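Local structure of endo-b-1,4-glucanase (Nasutitermes takasagoensis, 1KS8) at residues Asp213-Arg224 and Lys256-Leu267; Leu72-Glu80 and Phe312-Leu320. The protein probably cleaves internal (1->4)-beta-D-glucosidic linkages in cellulose, lichenin and cereal beta-D-glucans, as an endo-acting glycosidase of family 9. One frame throughout, in Å; residues are numbered along the deposited sequence.

Contact 1: Asp213-Arg224 and Lys256-Leu267; sequences DELVWAAAWLYR and KVSGVQVLLAKL
Lys256 and the acidic start of 213-224 grip each other twice. At the N-cap, Lys256 N donates to Asp213 OD2 (3.2 Å, N-H...O 168°), while bends at chi3 (60°) and chi4 (62°) curl the chain so that NZ reaches the syn lone pair of Glu214 OE2 at 2.8 Å, a salt bridge. Before these bends, the CD methylene already lies over one face of Trp217; Glu154 binds both Lys256 NZ and the indole N-H. Gly259 lets Trp217 CZ3 come within 3.4 Å of its carbonyl C, where a side chain would crowd the ring. Val260 splits its branches: CG1 meets Val216 CG1 at 3.5 Å, CG2 borders the indole. Leu263 is a knob among Trp217, Ala220, Trp221 and Arg224, its CD1 over the five-membered ring of Trp221 (3.6 Å to the centroid), with the small Ala220 leaving room. Lys266 NZ nears Arg224 NH2, with a water accepting from both, weakly from the lysine; Arg224 also pairs with Asp78. Leu267 CD1 touches Ala220 O and CD2 lies along Arg224 CB. Such near-parallel packing is consistent with inner helices of the (alpha/alpha)6 barrel; Asp213 and Glu214 belong, with Asp210 and Asp254, to a calcium site, here without its metal.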
loop_
_atom_site.group_PDB
_atom_site.type_symbol
_atom_site.label_atom_id
_atom_site.label_comp_id
_atom_site.label_asym_id
_atom_site.label_seq_id
_atom_site.Cartn_x
_atom_site.Cartn_y
_atom_site.Cartn_z
ATOM N N ASP A 213 8.618 -5.899 13.994
ATOM C CA ASP A 213 7.161 -5.800 13.961
ATOM C C ASP A 213 6.577 -6.620 12.810
ATOM O O ASP A 213 5.441 -7.089 12.886
ATOM C CB ASP A 213 6.716 -4.333 13.861
ATOM C CG ASP A 213 7.198 -3.655 12.598
ATOM O OD1 ASP A 213 8.390 -3.794 12.265
ATOM O OD2 ASP A 213 6.386 -2.966 11.943
ATOM N N GLU A 214 7.365 -6.805 11.753
ATOM C CA GLU A 214 6.927 -7.581 10.595
ATOM C C GLU A 214 6.736 -9.056 10.929
ATOM O O GLU A 214 5.847 -9.715 10.389
ATOM C CB GLU A 214 7.938 -7.456 9.453
ATOM C CG GLU A 214 7.957 -6.100 8.777
ATOM C CD GLU A 214 6.610 -5.729 8.203
ATOM O OE1 GLU A 214 5.946 -6.619 7.631
ATOM O OE2 GLU A 214 6.217 -4.549 8.319
ATOM N N LEU A 215 7.583 -9.582 11.807
ATOM C CA LEU A 215 7.478 -10.982 12.198
ATOM C C LEU A 215 6.167 -11.221 12.947
ATOM O O LEU A 215 5.500 -12.235 12.747
ATOM C CB LEU A 215 8.674 -11.380 13.071
ATOM C CG LEU A 215 10.024 -11.409 12.343
ATOM C CD1 LEU A 215 11.143 -11.692 13.337
ATOM C CD2 LEU A 215 9.992 -12.471 11.253
ATOM N N VAL A 216 5.797 -10.274 13.803
ATOM C CA VAL A 216 4.559 -10.383 14.569
ATOM C C VAL A 216 3.362 -10.222 13.631
ATOM O O VAL A 216 2.379 -10.956 13.724
ATOM C CB VAL A 216 4.484 -9.293 15.665
ATOM C CG1 VAL A 216 3.215 -9.463 16.478
ATOM C CG2 VAL A 216 5.712 -9.372 16.569
ATOM N N TRP A 217 3.462 -9.249 12.731
ATOM C CA TRP A 217 2.421 -8.952 11.749
ATOM C C TRP A 217 2.158 -10.185 10.882
ATOM O O TRP A 217 1.010 -10.602 10.707
ATOM C CB TRP A 217 2.898 -7.763 10.901
ATOM C CG TRP A 217 2.021 -7.283 9.766
ATOM C CD1 TRP A 217 2.378 -7.211 8.446
ATOM C CD2 TRP A 217 0.732 -6.651 9.862
ATOM N NE1 TRP A 217 1.405 -6.567 7.721
ATOM C CE2 TRP A 217 0.384 -6.212 8.562
ATOM C CE3 TRP A 217 -0.159 -6.409 10.917
ATOM C CZ2 TRP A 217 -0.815 -5.541 8.291
ATOM C CZ3 TRP A 217 -1.355 -5.740 10.646
ATOM C CH2 TRP A 217 -1.669 -5.315 9.343
ATOM N N ALA A 218 3.227 -10.776 10.352
ATOM C CA ALA A 218 3.114 -11.962 9.510
ATOM C C ALA A 218 2.524 -13.145 10.279
ATOM O O ALA A 218 1.653 -13.856 9.772
ATOM C CB ALA A 218 4.483 -12.336 8.947
ATOM N N ALA A 219 3.001 -13.356 11.501
ATOM C CA ALA A 219 2.508 -14.459 12.319
ATOM C C ALA A 219 1.020 -14.294 12.600
ATOM O O ALA A 219 0.258 -15.259 12.541
ATOM C CB ALA A 219 3.285 -14.534 13.631
ATOM N N ALA A 220 0.604 -13.069 12.904
ATOM C CA ALA A 220 -0.800 -12.803 13.185
ATOM C C ALA A 220 -1.666 -13.102 11.966
ATOM O O ALA A 220 -2.718 -13.729 12.083
ATOM C CB ALA A 220 -0.983 -11.354 13.622
ATOM N N TRP A 221 -1.229 -12.655 10.792
ATOM C CA TRP A 221 -1.990 -12.907 9.574
ATOM C C TRP A 221 -2.054 -14.393 9.245
ATOM O O TRP A 221 -3.087 -14.889 8.794
ATOM C CB TRP A 221 -1.401 -12.122 8.396
ATOM C CG TRP A 221 -1.945 -10.728 8.322
ATOM C CD1 TRP A 221 -1.299 -9.569 8.646
ATOM C CD2 TRP A 221 -3.276 -10.356 7.949
ATOM N NE1 TRP A 221 -2.149 -8.494 8.499
ATOM C CE2 TRP A 221 -3.369 -8.952 8.073
ATOM C CE3 TRP A 221 -4.402 -11.076 7.524
ATOM C CZ2 TRP A 221 -4.546 -8.251 7.786
ATOM C CZ3 TRP A 221 -5.571 -10.380 7.240
ATOM C CH2 TRP A 221 -5.633 -8.981 7.373
ATOM N N LEU A 222 -0.957 -15.107 9.476
ATOM C CA LEU A 222 -0.945 -16.540 9.214
ATOM C C LEU A 222 -1.912 -17.253 10.150
ATOM O O LEU A 222 -2.572 -18.208 9.754
ATOM C CB LEU A 222 0.469 -17.101 9.367
ATOM C CG LEU A 222 1.290 -16.983 8.080
ATOM C CD1 LEU A 222 2.749 -17.265 8.364
ATOM C CD2 LEU A 222 0.733 -17.947 7.037
ATOM N N TYR A 223 -2.004 -16.787 11.391
ATOM C CA TYR A 223 -2.935 -17.400 12.329
ATOM C C TYR A 223 -4.357 -17.188 11.816
ATOM O O TYR A 223 -5.171 -18.110 11.802
ATOM C CB TYR A 223 -2.806 -16.780 13.721
ATOM C CG TYR A 223 -3.890 -17.239 14.670
ATOM C CD1 TYR A 223 -4.039 -18.589 14.989
ATOM C CD2 TYR A 223 -4.785 -16.327 15.230
ATOM C CE1 TYR A 223 -5.054 -19.021 15.841
ATOM C CE2 TYR A 223 -5.804 -16.748 16.084
ATOM C CZ TYR A 223 -5.932 -18.096 16.384
ATOM O OH TYR A 223 -6.940 -18.517 17.222
ATOM N N ARG A 224 -4.650 -15.966 11.389
ATOM C CA ARG A 224 -5.976 -15.647 10.883
ATOM C C ARG A 224 -6.344 -16.491 9.665
ATOM O O ARG A 224 -7.495 -16.892 9.506
ATOM C CB ARG A 224 -6.055 -14.160 10.519
ATOM C CG ARG A 224 -7.442 -13.705 10.106
ATOM C CD ARG A 224 -7.485 -12.215 9.820
ATOM N NE ARG A 224 -8.861 -11.747 9.707
ATOM C CZ ARG A 224 -9.218 -10.468 9.713
ATOM N NH1 ARG A 224 -8.295 -9.521 9.821
ATOM N NH2 ARG A 224 -10.501 -10.139 9.637
ATOM N N LYS A 256 4.137 -0.702 11.509
ATOM C CA LYS A 256 2.704 -0.902 11.652
ATOM C C LYS A 256 2.302 -1.478 13.002
ATOM O O LYS A 256 1.475 -2.388 13.078
ATOM C CB LYS A 256 2.207 -1.808 10.530
ATOM C CG LYS A 256 3.014 -3.086 10.378
ATOM C CD LYS A 256 2.590 -3.859 9.144
ATOM C CE LYS A 256 2.792 -3.049 7.872
ATOM N NZ LYS A 256 4.221 -2.694 7.652
ATOM N N VAL A 257 2.881 -0.932 14.065
ATOM C CA VAL A 257 2.574 -1.384 15.415
ATOM C C VAL A 257 1.072 -1.322 15.683
ATOM O O VAL A 257 0.502 -2.247 16.261
ATOM C CB VAL A 257 3.309 -0.520 16.463
ATOM C CG1 VAL A 257 2.987 -1.011 17.861
ATOM C CG2 VAL A 257 4.812 -0.573 16.212
ATOM N N SER A 258 0.426 -0.239 15.260
ATOM C CA SER A 258 -1.012 -0.098 15.476
ATOM C C SER A 258 -1.801 -1.129 14.678
ATOM O O SER A 258 -2.863 -1.577 15.110
ATOM C CB SER A 258 -1.475 1.311 15.107
ATOM O OG SER A 258 -0.972 2.264 16.027
ATOM N N GLY A 259 -1.288 -1.493 13.508
ATOM C CA GLY A 259 -1.960 -2.491 12.697
ATOM C C GLY A 259 -1.893 -3.821 13.421
ATOM O O GLY A 259 -2.888 -4.533 13.529
ATOM N N VAL A 260 -0.707 -4.149 13.928
ATOM C CA VAL A 260 -0.496 -5.394 14.661
ATOM C C VAL A 260 -1.412 -5.453 15.877
ATOM O O VAL A 260 -2.058 -6.466 16.139
ATOM C CB VAL A 260 0.969 -5.511 15.145
ATOM C CG1 VAL A 260 1.105 -6.656 16.140
ATOM C CG2 VAL A 260 1.889 -5.741 13.957
ATOM N N GLN A 261 -1.466 -4.350 16.612
ATOM C CA GLN A 261 -2.284 -4.268 17.811
ATOM C C GLN A 261 -3.786 -4.391 17.567
ATOM O O GLN A 261 -4.473 -5.126 18.277
ATOM C CB GLN A 261 -1.961 -2.969 18.548
ATOM C CG GLN A 261 -0.573 -2.995 19.174
ATOM C CD GLN A 261 -0.039 -1.621 19.521
ATOM O OE1 GLN A 261 0.976 -1.496 20.209
ATOM N NE2 GLN A 261 -0.708 -0.582 19.040
ATOM N N VAL A 262 -4.310 -3.690 16.567
ATOM C CA VAL A 262 -5.738 -3.782 16.309
ATOM C C VAL A 262 -6.078 -5.153 15.724
ATOM O O VAL A 262 -7.177 -5.670 15.930
ATOM C CB VAL A 262 -6.221 -2.635 15.373
ATOM C CG1 VAL A 262 -5.822 -2.907 13.934
ATOM C CG2 VAL A 262 -7.725 -2.458 15.505
ATOM N N LEU A 263 -5.122 -5.755 15.020
ATOM C CA LEU A 263 -5.326 -7.077 14.431
ATOM C C LEU A 263 -5.362 -8.118 15.555
ATOM O O LEU A 263 -6.280 -8.935 15.625
ATOM C CB LEU A 263 -4.184 -7.414 13.464
ATOM C CG LEU A 263 -4.466 -8.279 12.228
ATOM C CD1 LEU A 263 -3.159 -8.931 11.786
ATOM C CD2 LEU A 263 -5.507 -9.343 12.514
ATOM N N LEU A 264 -4.358 -8.089 16.429
ATOM C CA LEU A 264 -4.309 -9.034 17.540
ATOM C C LEU A 264 -5.485 -8.846 18.493
ATOM O O LEU A 264 -5.955 -9.807 19.098
ATOM C CB LEU A 264 -2.983 -8.907 18.302
ATOM C CG LEU A 264 -1.777 -9.547 17.606
ATOM C CD1 LEU A 264 -0.512 -9.254 18.389
ATOM C CD2 LEU A 264 -1.991 -11.051 17.484
ATOM N N ALA A 265 -5.965 -7.614 18.624
ATOM C CA ALA A 265 -7.103 -7.354 19.498
ATOM C C ALA A 265 -8.306 -8.129 18.965
ATOM O O ALA A 265 -9.068 -8.717 19.730
ATOM C CB ALA A 265 -7.414 -5.860 19.535
ATOM N N LYS A 266 -8.466 -8.136 17.646
ATOM C CA LYS A 266 -9.581 -8.841 17.024
ATOM C C LYS A 266 -9.420 -10.356 17.095
ATOM O O LYS A 266 -10.382 -11.081 17.353
ATOM C CB LYS A 266 -9.724 -8.419 15.560
ATOM C CG LYS A 266 -10.901 -9.068 14.842
ATOM C CD LYS A 266 -11.021 -8.565 13.411
ATOM C CE LYS A 266 -12.298 -9.066 12.753
ATOM N NZ LYS A 266 -12.365 -10.551 12.712
ATOM N N LEU A 267 -8.199 -10.831 16.872
ATOM C CA LEU A 267 -7.911 -12.263 16.883
ATOM C C LEU A 267 -7.909 -12.923 18.259
ATOM O O LEU A 267 -8.213 -14.112 18.378
ATOM C CB LEU A 267 -6.560 -12.525 16.209
ATOM C CG LEU A 267 -6.430 -12.126 14.737
ATOM C CD1 LEU A 267 -5.003 -12.370 14.273
ATOM C CD2 LEU A 267 -7.407 -12.929 13.894
HETATM O O HOH W 1 -12.443 -12.246 9.913
#

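Contact 2: Leu72-Glu80 and Phe312-Leu320; sequences LAWGLIDFE and FIMLEAAEL
Helix segments 72-78 and 312-319 run in roughly the same direction, inclined by 32° with axes no nearer than 12.3 Å, a spacing that long side chains such as Trp74 and Phe312 must bridge. Trp74 sends its indole across with CG anti to the backbone N (chi1 -171°), and Phe312 turns its edge to the indole face in a T-shaped stack, the planes at 86° and CE2 3.5 Å from Trp74 CE3. The far end of the Phe312 ring, CZ, reaches Gly75 CA at 4.2 Å. Along the same indole face lies the carboxylate of Glu316, whose bent chain also rests its CG methylene over a face of Phe312. Glu316 OE1 is 3.3 Å from Trp74 NE1, but it sits above the ring plane and no good hydrogen bond results. With an alanine in place of Trp74, the edge of Phe312 would probably lose its aromatic partner and the Glu316 carboxylate would be freer to turn. In the (alpha/alpha)6 barrel of this family 9 enzyme, the contact brings together two helices far apart in sequence, and helix 415-430 packs against both. Asp78 OD1 comes within 2.6 Å of Glu316 OE1, closer than two full charges would readily tolerate; one acid probably holds a proton, in keeping with crystals at pH 2.5. The other oxygen of Asp78 pairs with Arg224. Phe79, where the chain leaves helical geometry before the next helix begins, carries its ring alongside Phe312, its CE2 3.6 Å from Phe312 CE1. Such a large apolar ring suits a junction where it meets the Phe312 ring and Ala427 of helix 415-430. At the edge of the Phe79 ring, Glu319 OE1 lies in its plane, 3.5 Å from Phe79 CE1, while forming a salt bridge to Arg328.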
loop_
_atom_site.group_PDB
_atom_site.type_symbol
_atom_site.label_atom_id
_atom_site.label_comp_id
_atom_site.label_asym_id
_atom_site.label_seq_id
_atom_site.Cartn_x
_atom_site.Cartn_y
_atom_site.Cartn_z
ATOM N N LEU A 72 -4.705 -3.606 1.296
ATOM C CA LEU A 72 -5.844 -3.697 0.391
ATOM C C LEU A 72 -6.644 -4.962 0.712
ATOM O O LEU A 72 -7.870 -4.924 0.770
ATOM C CB LEU A 72 -5.384 -3.724 -1.073
ATOM C CG LEU A 72 -4.837 -2.415 -1.653
ATOM C CD1 LEU A 72 -4.517 -2.635 -3.121
ATOM C CD2 LEU A 72 -5.858 -1.283 -1.493
ATOM N N ALA A 73 -5.951 -6.077 0.929
ATOM C CA ALA A 73 -6.629 -7.332 1.249
ATOM C C ALA A 73 -7.356 -7.210 2.589
ATOM O O ALA A 73 -8.470 -7.701 2.751
ATOM C CB ALA A 73 -5.616 -8.478 1.300
ATOM N N TRP A 74 -6.714 -6.548 3.544
ATOM C CA TRP A 74 -7.280 -6.346 4.875
ATOM C C TRP A 74 -8.639 -5.647 4.777
ATOM O O TRP A 74 -9.613 -6.065 5.409
ATOM C CB TRP A 74 -6.293 -5.516 5.698
ATOM C CG TRP A 74 -6.584 -5.366 7.161
ATOM C CD1 TRP A 74 -7.503 -6.051 7.906
ATOM C CD2 TRP A 74 -5.896 -4.500 8.069
ATOM N NE1 TRP A 74 -7.424 -5.666 9.225
ATOM C CE2 TRP A 74 -6.446 -4.714 9.352
ATOM C CE3 TRP A 74 -4.864 -3.564 7.920
ATOM C CZ2 TRP A 74 -5.996 -4.023 10.483
ATOM C CZ3 TRP A 74 -4.417 -2.877 9.045
ATOM C CH2 TRP A 74 -4.984 -3.112 10.309
ATOM N N GLY A 75 -8.709 -4.590 3.974
ATOM C CA GLY A 75 -9.959 -3.871 3.812
ATOM C C GLY A 75 -11.000 -4.703 3.085
ATOM O O GLY A 75 -12.194 -4.598 3.362
ATOM N N LEU A 76 -10.544 -5.527 2.146
ATOM C CA LEU A 76 -11.430 -6.395 1.377
ATOM C C LEU A 76 -12.069 -7.446 2.275
ATOM O O LEU A 76 -13.198 -7.880 2.037
ATOM C CB LEU A 76 -10.651 -7.100 0.265
ATOM C CG LEU A 76 -10.894 -6.644 -1.173
ATOM C CD1 LEU A 76 -9.995 -7.445 -2.105
ATOM C CD2 LEU A 76 -12.355 -6.842 -1.548
ATOM N N ILE A 77 -11.337 -7.861 3.302
ATOM C CA ILE A 77 -11.833 -8.865 4.237
ATOM C C ILE A 77 -12.821 -8.280 5.246
ATOM O O ILE A 77 -13.926 -8.798 5.413
ATOM C CB ILE A 77 -10.666 -9.518 5.015
ATOM C CG1 ILE A 77 -9.748 -10.270 4.045
ATOM C CG2 ILE A 77 -11.214 -10.461 6.085
ATOM C CD1 ILE A 77 -8.410 -10.668 4.649
ATOM N N ASP A 78 -12.427 -7.199 5.912
ATOM C CA ASP A 78 -13.271 -6.570 6.926
ATOM C C ASP A 78 -14.407 -5.706 6.395
ATOM O O ASP A 78 -15.423 -5.529 7.072
ATOM C CB ASP A 78 -12.408 -5.721 7.864
ATOM C CG ASP A 78 -11.540 -6.558 8.779
ATOM O OD1 ASP A 78 -10.669 -5.975 9.457
ATOM O OD2 ASP A 78 -11.735 -7.790 8.829
ATOM N N PHE A 79 -14.247 -5.169 5.191
ATOM C CA PHE A 79 -15.267 -4.298 4.619
ATOM C C PHE A 79 -15.649 -4.712 3.204
ATOM O O PHE A 79 -15.831 -3.876 2.316
ATOM C CB PHE A 79 -14.756 -2.854 4.663
ATOM C CG PHE A 79 -14.350 -2.414 6.042
ATOM C CD1 PHE A 79 -15.310 -2.163 7.021
ATOM C CD2 PHE A 79 -13.005 -2.317 6.387
ATOM C CE1 PHE A 79 -14.936 -1.828 8.325
ATOM C CE2 PHE A 79 -12.620 -1.983 7.685
ATOM C CZ PHE A 79 -13.588 -1.738 8.656
ATOM N N GLU A 80 -15.785 -6.020 3.010
ATOM C CA GLU A 80 -16.152 -6.575 1.717
ATOM C C GLU A 80 -17.468 -5.973 1.229
ATOM O O GLU A 80 -17.651 -5.739 0.034
ATOM C CB GLU A 80 -16.286 -8.097 1.823
ATOM C CG GLU A 80 -16.492 -8.787 0.486
ATOM C CD GLU A 80 -16.628 -10.290 0.615
ATOM O OE1 GLU A 80 -16.723 -10.968 -0.429
ATOM O OE2 GLU A 80 -16.640 -10.794 1.758
ATOM N N PHE A 312 -7.927 4.712 8.774
ATOM C CA PHE A 312 -8.234 3.292 8.680
ATOM C C PHE A 312 -8.060 2.592 10.023
ATOM O O PHE A 312 -8.855 1.723 10.376
ATOM C CB PHE A 312 -7.369 2.596 7.631
ATOM C CG PHE A 312 -7.795 1.184 7.369
ATOM C CD1 PHE A 312 -9.069 0.915 6.877
ATOM C CD2 PHE A 312 -6.955 0.118 7.671
ATOM C CE1 PHE A 312 -9.505 -0.394 6.692
ATOM C CE2 PHE A 312 -7.384 -1.198 7.490
ATOM C CZ PHE A 312 -8.660 -1.451 7.001
ATOM N N ILE A 313 -7.023 2.959 10.770
ATOM C CA ILE A 313 -6.814 2.358 12.082
ATOM C C ILE A 313 -8.017 2.689 12.961
ATOM O O ILE A 313 -8.484 1.848 13.728
ATOM C CB ILE A 313 -5.514 2.881 12.746
ATOM C CG1 ILE A 313 -4.296 2.276 12.039
ATOM C CG2 ILE A 313 -5.491 2.524 14.234
ATOM C CD1 ILE A 313 -4.209 0.753 12.124
ATOM N N MET A 314 -8.530 3.908 12.834
ATOM C CA MET A 314 -9.689 4.325 13.619
ATOM C C MET A 314 -10.923 3.514 13.243
ATOM O O MET A 314 -11.707 3.123 14.111
ATOM C CB MET A 314 -9.968 5.812 13.408
ATOM C CG MET A 314 -8.937 6.717 14.048
ATOM S SD MET A 314 -9.350 8.452 13.831
ATOM C CE MET A 314 -7.768 9.208 14.189
ATOM N N LEU A 315 -11.098 3.264 11.949
ATOM C CA LEU A 315 -12.240 2.489 11.481
ATOM C C LEU A 315 -12.136 1.044 11.968
ATOM O O LEU A 315 -13.146 0.420 12.312
ATOM C CB LEU A 315 -12.320 2.555 9.953
ATOM C CG LEU A 315 -12.760 3.938 9.453
ATOM C CD1 LEU A 315 -12.396 4.119 7.985
ATOM C CD2 LEU A 315 -14.257 4.094 9.665
ATOM N N GLU A 316 -10.916 0.516 12.015
ATOM C CA GLU A 316 -10.704 -0.847 12.490
ATOM C C GLU A 316 -10.959 -0.900 13.993
ATOM O O GLU A 316 -11.502 -1.879 14.509
ATOM C CB GLU A 316 -9.274 -1.306 12.181
ATOM C CG GLU A 316 -9.073 -1.751 10.740
ATOM C CD GLU A 316 -9.627 -3.139 10.482
ATOM O OE1 GLU A 316 -9.896 -3.474 9.309
ATOM O OE2 GLU A 316 -9.783 -3.905 11.456
ATOM N N ALA A 317 -10.568 0.160 14.692
ATOM C CA ALA A 317 -10.767 0.237 16.136
ATOM C C ALA A 317 -12.257 0.286 16.454
ATOM O O ALA A 317 -12.717 -0.336 17.414
ATOM C CB ALA A 317 -10.074 1.470 16.693
ATOM N N ALA A 318 -13.010 1.028 15.646
ATOM C CA ALA A 318 -14.449 1.144 15.848
ATOM C C ALA A 318 -15.112 -0.227 15.761
ATOM O O ALA A 318 -16.081 -0.502 16.473
ATOM C CB ALA A 318 -15.053 2.091 14.813
ATOM N N GLU A 319 -14.589 -1.089 14.894
ATOM C CA GLU A 319 -15.137 -2.431 14.735
ATOM C C GLU A 319 -14.943 -3.264 16.000
ATOM O O GLU A 319 -15.672 -4.228 16.229
ATOM C CB GLU A 319 -14.486 -3.138 13.542
ATOM C CG GLU A 319 -14.844 -2.511 12.206
ATOM C CD GLU A 319 -16.332 -2.591 11.907
ATOM O OE1 GLU A 319 -16.862 -1.666 11.260
ATOM O OE2 GLU A 319 -16.973 -3.584 12.313
ATOM N N LEU A 320 -13.957 -2.890 16.811
ATOM C CA LEU A 320 -13.677 -3.593 18.063
ATOM C C LEU A 320 -14.663 -3.138 19.133
ATOM O O LEU A 320 -14.712 -3.699 20.229
ATOM C CB LEU A 320 -12.253 -3.292 18.544
ATOM C CG LEU A 320 -11.071 -3.787 17.709
ATOM C CD1 LEU A 320 -9.774 -3.240 18.291
ATOM C CD2 LEU A 320 -11.049 -5.306 17.690
#

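Overall arrangement
From the N terminus the chain passes first through 72-80, the leading segment of contact 2, which waits for its partner until 312-320 and so closes a loop of 231 residues. Nested wholly inside it, contact 1 closes a far shorter one: 31 residues, including helix 229-241, separate 213-224 from 256-267. The two contacts lie with centres about 13 Å apart and touch directly. Trp221 CH2 packs 3.5 Å from Trp74 CD1, and Val262 on helix 257-268 lies against both Trp74 and Leu320. Together with the Arg224 to Asp78 salt bridge, these join four helices, 62-78, 212-226, 257-268 and 303-319, of the (alpha/alpha)6 barrel.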